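Local atomic coordinates of centrosomal P4.1-associated protein (Danio rerio, PDB entry 4LD1), a protein that probably acts in centrosome assembly and centriole elongation and probably binds tubulin, the chain described here being its C-terminal G-box domain. Residues I56-Y59 and T64-I67; T83-H86 and K92-T95; I130-N133 and R137-H140; R147-P150 and V154-V157. One frame throughout, in Å; residues are numbered along the deposited sequence.

Interaction 1 of 4, residues I56-Y59 and T64-I67; sequences IYYY and TTHI
Four backbone hydrogen bonds join Ile56-Tyr59 to Thr64-Ile67. Tyr57 and His66 exchange them evenly, Tyr57 N to His66 O and His66 N to Tyr57 O both measuring 2.8 Å. Tyr59 and Thr64 form the second pair, where Thr64 N to Tyr59 O (3.1 Å) bends to 150°. Ile56 with Ile67 and Tyr58 with Thr65 are non-hydrogen-bonded pairs; Ile56, Tyr58 and Thr65 make CA-H...O contacts, for example Thr65 CA to Tyr57 O at 3.3 Å. This register defines an antiparallel hairpin of the G-box meander: Ile56 and Tyr58 bond back to His48 and Val46, Thr65 and Ile67 onward to Gln77 and Val75. Apolar contacts place Ile56 CG2 alongside Thr65 CG2 (3.8 Å) and Ile56 CG1 by Ile67 CG2 (4.1 Å). Tyr58 CG stands opposite the backbone N (chi1 177°), which lays the side chain across Thr65 at about a right angle, Tyr58 CD1 being 3.5 Å from Thr65 OG1. On the Tyr57 face a water, 2.8 Å from Tyr59 OH and 2.6 Å from His66 ND1, lies in both ring planes and above the Tyr57 rim. His66 has two conformers; the bridge and the NE2 bond to Glu74 describe one and are less sure for the other.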
# COMPACT_ATOMS: atom_id res chain seq x y z
N ILE A 56 -4.07 5.04 17.22
CA ILE A 56 -4.48 3.78 16.64
C ILE A 56 -5.99 3.61 16.88
O ILE A 56 -6.49 3.71 18.02
CB ILE A 56 -3.71 2.60 17.26
CG1 ILE A 56 -2.19 2.81 17.16
CG2 ILE A 56 -4.10 1.30 16.61
CD1 ILE A 56 -1.46 2.51 18.44
N TYR A 57 -6.71 3.37 15.78
CA TYR A 57 -8.13 3.11 15.82
C TYR A 57 -8.39 1.71 15.29
O TYR A 57 -8.01 1.39 14.17
CB TYR A 57 -8.91 4.10 14.96
CG TYR A 57 -8.67 5.57 15.22
CD1 TYR A 57 -7.58 6.23 14.67
CD2 TYR A 57 -9.57 6.31 15.95
CE1 TYR A 57 -7.38 7.58 14.89
CE2 TYR A 57 -9.38 7.65 16.18
CZ TYR A 57 -8.28 8.28 15.64
OH TYR A 57 -8.12 9.63 15.88
N TYR A 58 -9.06 0.89 16.08
CA TYR A 58 -9.57 -0.38 15.61
C TYR A 58 -11.09 -0.32 15.52
O TYR A 58 -11.76 0.08 16.46
CB TYR A 58 -9.17 -1.51 16.55
CG TYR A 58 -9.74 -2.86 16.14
CD1 TYR A 58 -9.25 -3.52 15.03
CD2 TYR A 58 -10.73 -3.47 16.88
CE1 TYR A 58 -9.73 -4.74 14.66
CE2 TYR A 58 -11.24 -4.71 16.52
CZ TYR A 58 -10.72 -5.35 15.41
OH TYR A 58 -11.19 -6.58 15.00
N TYR A 59 -11.61 -0.74 14.38
CA TYR A 59 -13.04 -0.77 14.12
C TYR A 59 -13.49 -2.23 14.07
O TYR A 59 -13.12 -2.96 13.15
CB TYR A 59 -13.34 -0.03 12.81
CG TYR A 59 -12.97 1.43 12.88
CD1 TYR A 59 -13.77 2.34 13.57
CD2 TYR A 59 -11.80 1.90 12.30
CE1 TYR A 59 -13.42 3.67 13.65
CE2 TYR A 59 -11.45 3.24 12.38
CZ TYR A 59 -12.27 4.12 13.05
OH TYR A 59 -11.91 5.45 13.13
N THR A 64 -10.92 -3.58 11.04
CA THR A 64 -9.90 -2.76 10.38
C THR A 64 -9.17 -1.87 11.37
O THR A 64 -9.78 -1.31 12.28
CB THR A 64 -10.54 -1.88 9.29
OG1 THR A 64 -11.23 -2.71 8.35
CG2 THR A 64 -9.50 -1.03 8.57
N THR A 65 -7.85 -1.75 11.21
CA THR A 65 -7.05 -0.88 12.05
C THR A 65 -6.55 0.30 11.20
O THR A 65 -6.09 0.12 10.06
CB THR A 65 -5.85 -1.63 12.61
OG1 THR A 65 -6.31 -2.79 13.31
CG2 THR A 65 -5.02 -0.75 13.51
N HIS A 66 -6.60 1.49 11.77
CA HIS A 66 -6.17 2.72 11.13
C HIS A 66 -5.23 3.41 12.11
O HIS A 66 -5.61 3.69 13.26
CB HIS A 66 -7.39 3.59 10.81
CG HIS A 66 -7.09 4.84 10.05
ND1 HIS A 66 -7.89 5.97 10.15
CD2 HIS A 66 -6.12 5.16 9.17
CE1 HIS A 66 -7.42 6.92 9.37
NE2 HIS A 66 -6.34 6.45 8.76
N ILE A 67 -4.00 3.65 11.66
CA ILE A 67 -3.00 4.33 12.46
C ILE A 67 -2.70 5.66 11.81
O ILE A 67 -2.32 5.72 10.63
CB ILE A 67 -1.68 3.56 12.58
CG1 ILE A 67 -1.93 2.11 12.96
CG2 ILE A 67 -0.78 4.25 13.60
CD1 ILE A 67 -0.68 1.28 12.98
O HOH W 1 -9.86 6.61 11.71

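Interaction 2 of 4, residues T83-H86 and K92-T95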
# COMPACT_ATOMS: atom_id res chain seq x y z
N THR A 83 -2.63 -4.55 3.62
CA THR A 83 -2.17 -3.40 4.38
C THR A 83 -1.86 -2.25 3.45
O THR A 83 -1.44 -2.48 2.29
CB THR A 83 -0.95 -3.75 5.27
OG1 THR A 83 0.17 -4.17 4.47
CG2 THR A 83 -1.30 -4.85 6.25
N GLU A 84 -2.04 -1.03 3.89
CA GLU A 84 -1.79 0.12 3.03
C GLU A 84 -1.09 1.21 3.78
O GLU A 84 -1.34 1.42 4.99
CB GLU A 84 -3.10 0.67 2.46
CG GLU A 84 -3.95 -0.42 1.88
CD GLU A 84 -5.16 0.10 1.16
OE1 GLU A 84 -5.39 1.33 1.18
OE2 GLU A 84 -5.88 -0.73 0.58
N LYS A 85 -0.26 1.96 3.09
CA LYS A 85 0.37 3.15 3.61
C LYS A 85 -0.09 4.32 2.77
O LYS A 85 0.04 4.29 1.54
CB LYS A 85 1.88 3.02 3.55
CG LYS A 85 2.43 1.89 4.38
CD LYS A 85 3.95 1.99 4.46
CE LYS A 85 4.54 0.94 5.40
NZ LYS A 85 4.23 1.23 6.84
N HIS A 86 -0.64 5.35 3.38
CA HIS A 86 -1.06 6.56 2.73
C HIS A 86 -0.12 7.65 3.19
O HIS A 86 -0.16 8.07 4.34
CB HIS A 86 -2.51 6.89 3.08
CG HIS A 86 -3.48 5.80 2.72
ND1 HIS A 86 -4.84 5.98 2.76
CD2 HIS A 86 -3.28 4.53 2.30
CE1 HIS A 86 -5.45 4.87 2.39
NE2 HIS A 86 -4.52 3.97 2.10
N LYS A 92 0.09 6.24 -2.31
CA LYS A 92 -0.51 5.10 -1.60
C LYS A 92 0.26 3.84 -1.92
O LYS A 92 0.56 3.57 -3.09
CB LYS A 92 -1.96 4.88 -2.01
CG LYS A 92 -2.99 5.80 -1.36
CD LYS A 92 -4.45 5.34 -1.60
CE LYS A 92 -4.62 3.81 -1.55
NZ LYS A 92 -6.05 3.36 -1.47
N GLU A 93 0.61 3.04 -0.93
CA GLU A 93 1.29 1.79 -1.17
C GLU A 93 0.50 0.67 -0.58
O GLU A 93 0.29 0.64 0.66
CB GLU A 93 2.67 1.79 -0.56
CG GLU A 93 3.47 0.56 -0.88
CD GLU A 93 4.64 0.42 0.05
OE1 GLU A 93 5.73 0.91 -0.34
OE2 GLU A 93 4.46 -0.15 1.16
N ILE A 94 0.01 -0.22 -1.40
CA ILE A 94 -0.80 -1.34 -1.00
C ILE A 94 -0.01 -2.62 -1.05
O ILE A 94 0.58 -2.96 -2.07
CB ILE A 94 -2.00 -1.50 -1.92
CG1 ILE A 94 -2.80 -0.20 -1.99
CG2 ILE A 94 -2.87 -2.66 -1.48
CD1 ILE A 94 -3.83 -0.19 -3.10
N THR A 95 -0.01 -3.38 0.03
CA THR A 95 0.50 -4.73 0.04
C THR A 95 -0.70 -5.66 0.11
O THR A 95 -1.43 -5.69 1.12
CB THR A 95 1.43 -4.96 1.22
OG1 THR A 95 2.50 -4.01 1.17
CG2 THR A 95 2.01 -6.36 1.20
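Lys92 lies alongside His86 across the strand pair, and its chain can be traced atom by atom. CB sits by the backbone carbonyl of Lys85. CG comes over one face of the imidazole, 3.9 Å from His86 CD2. CD follows above the same face, 4.1 Å from the ring centroid and 14° off the normal, which meets the criterion for a CH-pi contact. A bend at chi3 (39°) then turns the chain off the ring past its NE2 corner, toward Glu84, with CE 3.7 Å from His86 NE2. The tip, NZ, makes a weak salt bridge to Glu84 OE1 at 3.4 Å. That oxygen is gripped more firmly by His86, whose NE2-H points at it over 2.9 Å with an angle of 169° at hydrogen. The carboxylate oxygen lies in the imidazole plane and offers its anti lone pair, so the bond fixes the rotation of the ring whose face Lys92 covers. Two cationic or polar N-H groups near one buried carboxylate would be expected to favour its charged form. Glu84 OE2 is bonded in turn by Gln82, and Glu84 CD packs against Ile94 CG1 at 3.9 Å. On the other face of the hairpin Thr83 OG1 touches Thr95 CB at 3.6 Å. Backbone bonds pair Thr83 with Thr95 and Lys85 with Glu93. Within the G-box meander, strand 74-77 flanks Thr83-His86, with Leu76 touching both Glu84 and His86, while strand 101-104 flanks Lys92-Thr95, with Leu104 against Ile94.

Interaction 3 of 4, residues I130-N133 and R137-H140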
# COMPACT_ATOMS: atom_id res chain seq x y z
N ILE A 130 6.34 -3.38 -18.71
CA ILE A 130 6.51 -4.58 -17.92
C ILE A 130 7.97 -4.98 -17.98
O ILE A 130 8.57 -5.03 -19.05
CB ILE A 130 5.66 -5.74 -18.46
CG1 ILE A 130 4.18 -5.35 -18.52
CG2 ILE A 130 5.85 -6.98 -17.59
CD1 ILE A 130 3.36 -6.27 -19.39
N GLN A 131 8.55 -5.23 -16.80
CA GLN A 131 9.82 -5.93 -16.70
C GLN A 131 9.52 -7.32 -16.15
O GLN A 131 9.13 -7.49 -15.00
CB GLN A 131 10.81 -5.17 -15.82
CG GLN A 131 12.21 -5.81 -15.79
CD GLN A 131 13.18 -5.00 -14.97
OE1 GLN A 131 13.65 -3.95 -15.40
NE2 GLN A 131 13.44 -5.45 -13.76
N PHE A 132 9.68 -8.31 -17.00
CA PHE A 132 9.36 -9.68 -16.65
C PHE A 132 10.33 -10.22 -15.60
O PHE A 132 11.39 -9.62 -15.33
CB PHE A 132 9.40 -10.55 -17.91
CG PHE A 132 8.40 -10.14 -18.94
CD1 PHE A 132 7.06 -10.39 -18.75
CD2 PHE A 132 8.81 -9.57 -20.13
CE1 PHE A 132 6.14 -10.03 -19.70
CE2 PHE A 132 7.89 -9.21 -21.09
CZ PHE A 132 6.55 -9.44 -20.88
N ASN A 133 10.00 -11.38 -15.05
CA ASN A 133 10.90 -12.08 -14.15
C ASN A 133 12.27 -12.35 -14.76
O ASN A 133 13.25 -12.46 -14.05
CB ASN A 133 10.29 -13.38 -13.62
CG ASN A 133 9.76 -14.30 -14.73
OD1 ASN A 133 9.89 -14.03 -15.92
ND2 ASN A 133 9.17 -15.40 -14.31
N ARG A 137 12.21 -6.40 -20.89
CA ARG A 137 11.13 -5.44 -20.82
C ARG A 137 10.26 -5.43 -22.05
O ARG A 137 10.70 -5.71 -23.16
CB ARG A 137 11.70 -4.04 -20.62
CG ARG A 137 12.37 -3.91 -19.28
CD ARG A 137 13.03 -2.58 -19.12
NE ARG A 137 13.50 -2.41 -17.76
CZ ARG A 137 13.98 -1.27 -17.27
NH1 ARG A 137 14.05 -0.20 -18.05
NH2 ARG A 137 14.38 -1.21 -16.01
N GLU A 138 9.03 -5.02 -21.83
CA GLU A 138 8.06 -4.87 -22.89
C GLU A 138 7.33 -3.59 -22.62
O GLU A 138 6.95 -3.30 -21.49
CB GLU A 138 7.09 -6.04 -22.91
CG GLU A 138 5.93 -5.88 -23.90
CD GLU A 138 5.04 -7.11 -23.97
OE1 GLU A 138 4.07 -7.21 -23.18
OE2 GLU A 138 5.30 -8.00 -24.80
N ILE A 139 7.15 -2.79 -23.65
CA ILE A 139 6.38 -1.57 -23.55
C ILE A 139 5.19 -1.59 -24.47
O ILE A 139 5.27 -2.08 -25.60
CB ILE A 139 7.22 -0.29 -23.80
CG1 ILE A 139 6.37 0.95 -23.56
CG2 ILE A 139 7.79 -0.28 -25.20
CD1 ILE A 139 7.16 2.24 -23.46
N HIS A 140 4.08 -1.04 -23.98
CA HIS A 140 2.87 -0.88 -24.77
C HIS A 140 2.62 0.61 -24.87
O HIS A 140 2.41 1.26 -23.84
CB HIS A 140 1.71 -1.57 -24.09
CG HIS A 140 1.93 -3.02 -23.84
ND1 HIS A 140 1.15 -4.01 -24.41
CD2 HIS A 140 2.86 -3.67 -23.09
CE1 HIS A 140 1.58 -5.19 -24.02
NE2 HIS A 140 2.61 -5.01 -23.22
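The antiparallel hairpin formed by strands 128-131 and 137-140 is closed near its turn by Ile130 with Glu138 and Gln131 with Arg137. The first is a hydrogen-bonded pair: Ile130 N to Glu138 O and Glu138 N to Ile130 O are both 2.8 Å. At the second, non-hydrogen-bonded pair the side chains do the joining. Gln131 is extended, CG opposite the backbone N (chi1 -175°), which carries OE1 out to the guanidinium. There Gln131 OE1 takes two N-H groups side-on, Arg137 NE at 2.8 Å and NH2 at 2.9 Å. The NE bond uses a carbonyl lone pair, and the amide and guanidinium planes are only 18° apart, so both groups are held nearly coplanar. In the meander of the G-box the hairpin continues on either side, Gln131 bonding through its backbone to Ile119 and Ile139 to Arg146. Past the strand end, Phe132 folds back beside Ile130: CG2 of Ile130 sits above the rim of the ring, while Phe132 CE2 reaches Glu138 CB at 3.7 Å. Ile130 CD1 ends 4.0 Å from Glu138 OE1 and 4.1 Å from His140 NE2. His140 NE2 donates to Glu138 OE1 at 2.6 Å, arriving 45° out of the carboxylate plane.

Interaction 4 of 4, residues R147-P150 and V154-V157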
# COMPACT_ATOMS: atom_id res chain seq x y z
N ARG A 147 9.13 -5.36 -27.47
CA ARG A 147 9.71 -6.27 -26.50
C ARG A 147 11.16 -6.61 -26.83
O ARG A 147 11.52 -6.81 -28.00
CB ARG A 147 8.88 -7.55 -26.45
CG ARG A 147 9.37 -8.58 -25.46
CD ARG A 147 8.33 -9.67 -25.32
NE ARG A 147 8.71 -10.70 -24.36
CZ ARG A 147 7.86 -11.55 -23.81
NH1 ARG A 147 6.57 -11.49 -24.12
NH2 ARG A 147 8.28 -12.47 -22.94
N GLU A 148 11.97 -6.63 -25.77
CA GLU A 148 13.35 -7.11 -25.80
C GLU A 148 13.41 -8.61 -25.60
O GLU A 148 12.64 -9.16 -24.80
CB GLU A 148 14.13 -6.50 -24.63
CG GLU A 148 14.02 -5.02 -24.48
CD GLU A 148 14.69 -4.50 -23.22
OE1 GLU A 148 14.56 -5.10 -22.10
OE2 GLU A 148 15.36 -3.47 -23.35
N TYR A 149 14.36 -9.25 -26.28
CA TYR A 149 14.55 -10.69 -26.17
C TYR A 149 15.99 -10.98 -25.75
O TYR A 149 16.90 -10.18 -26.02
CB TYR A 149 14.25 -11.32 -27.53
CG TYR A 149 12.79 -11.26 -27.85
CD1 TYR A 149 12.24 -10.11 -28.40
CD2 TYR A 149 11.94 -12.31 -27.57
CE1 TYR A 149 10.90 -10.03 -28.68
CE2 TYR A 149 10.59 -12.24 -27.85
CZ TYR A 149 10.08 -11.10 -28.41
OH TYR A 149 8.74 -11.01 -28.69
N PRO A 150 16.21 -12.13 -25.11
CA PRO A 150 17.55 -12.41 -24.59
C PRO A 150 18.61 -12.66 -25.66
O PRO A 150 19.80 -12.61 -25.34
CB PRO A 150 17.34 -13.65 -23.71
CG PRO A 150 16.13 -14.32 -24.29
CD PRO A 150 15.25 -13.19 -24.75
N VAL A 154 15.17 -6.88 -30.62
CA VAL A 154 14.04 -6.10 -30.17
C VAL A 154 12.99 -6.18 -31.27
O VAL A 154 13.27 -5.90 -32.43
CB VAL A 154 14.42 -4.65 -29.91
CG1 VAL A 154 13.21 -3.85 -29.49
CG2 VAL A 154 15.49 -4.57 -28.83
N LYS A 155 11.79 -6.59 -30.89
CA LYS A 155 10.67 -6.73 -31.80
C LYS A 155 9.57 -5.73 -31.48
O LYS A 155 9.14 -5.61 -30.32
CB LYS A 155 10.10 -8.16 -31.75
CG LYS A 155 11.11 -9.25 -32.13
CD LYS A 155 10.44 -10.60 -32.35
CE LYS A 155 11.42 -11.66 -32.85
NZ LYS A 155 12.58 -11.87 -31.93
N THR A 156 9.10 -5.02 -32.49
CA THR A 156 8.10 -4.00 -32.34
C THR A 156 6.94 -4.38 -33.22
O THR A 156 7.13 -4.65 -34.41
CB THR A 156 8.62 -2.62 -32.75
OG1 THR A 156 9.80 -2.30 -31.98
CG2 THR A 156 7.56 -1.53 -32.49
N VAL A 157 5.74 -4.47 -32.67
CA VAL A 157 4.54 -4.64 -33.47
C VAL A 157 3.75 -3.33 -33.42
O VAL A 157 3.28 -2.89 -32.37
CB VAL A 157 3.68 -5.78 -32.94
CG1 VAL A 157 2.46 -5.99 -33.81
CG2 VAL A 157 4.51 -7.05 -32.84
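The Tyr149 ring carries the Lys155 side chain on one face. The setting is the beta hairpin of strands 144-148 and 154-158, toward the C-terminal end of the G-box meander. Lys155 NZ stands 4.0 Å from the ring centroid of Tyr149 and 13° off the normal, within the definition of a cation-pi contact. On the way there the chain passes over the CE1 corner, where Lys155 CG is 3.5 Å from Tyr149 CE1 and CD is 3.7 Å from the same atom. The two side chains cross at about a right angle, and the bend at chi4 (58°) turns NZ inward over the ring. On the opposite side of the ring plane, near that same corner, Arg147 CG lies 3.8 Å from Tyr149 CE1. Because Lys155 is modelled in two conformers, the cation-pi contact describes one of them; its NZ also has a weak hydrogen bond to Thr153.

Tyr149 lies just beyond the first strand, and its ring packs against Lys155, the registered partner of Arg147. Two backbone bonds define that pair, Arg147 N to Lys155 O and Lys155 N to Arg147 O, each 2.9 Å. Glu148 faces Val154 in the adjoining non-hydrogen-bonded position, but its carboxylate turns to strand 137-140, where OE1 accepts the backbone N-H of Arg137. On the other face, Arg147 also reaches toward strand 137-140, with a long, weak ion pair to Glu138. Across the hairpin, Val154 touches the Arg147 carbonyl oxygen by two carbons: Val154 CA makes a CA-H...O contact at 3.4 Å, and Val154 CG1 lies 3.7 Å from it.

Overall arrangement
Each contact joins the two strands of a hairpin, and the four lie in series along one antiparallel meander. Interaction 2 lies near the middle, its centre about 2 Å from that of the chain, and is partly buried; the others are surface contacts. Interactions 1 and 2 have centres about 14 Å apart without touching, whereas the centres of interactions 1 and 4 are about 47 Å apart. Interactions 3 and 4 touch through neighbouring strands 137-140 and 144-148, the Phe132 ring packing against the Arg147 guanidinium. Chemistry follows place: interaction 2 encloses the buried Glu84 carboxylate with a histidine and a lysine, while the surface contacts use a water bridge (1), an amide-guanidinium pair (3) and a cation-pi contact (4).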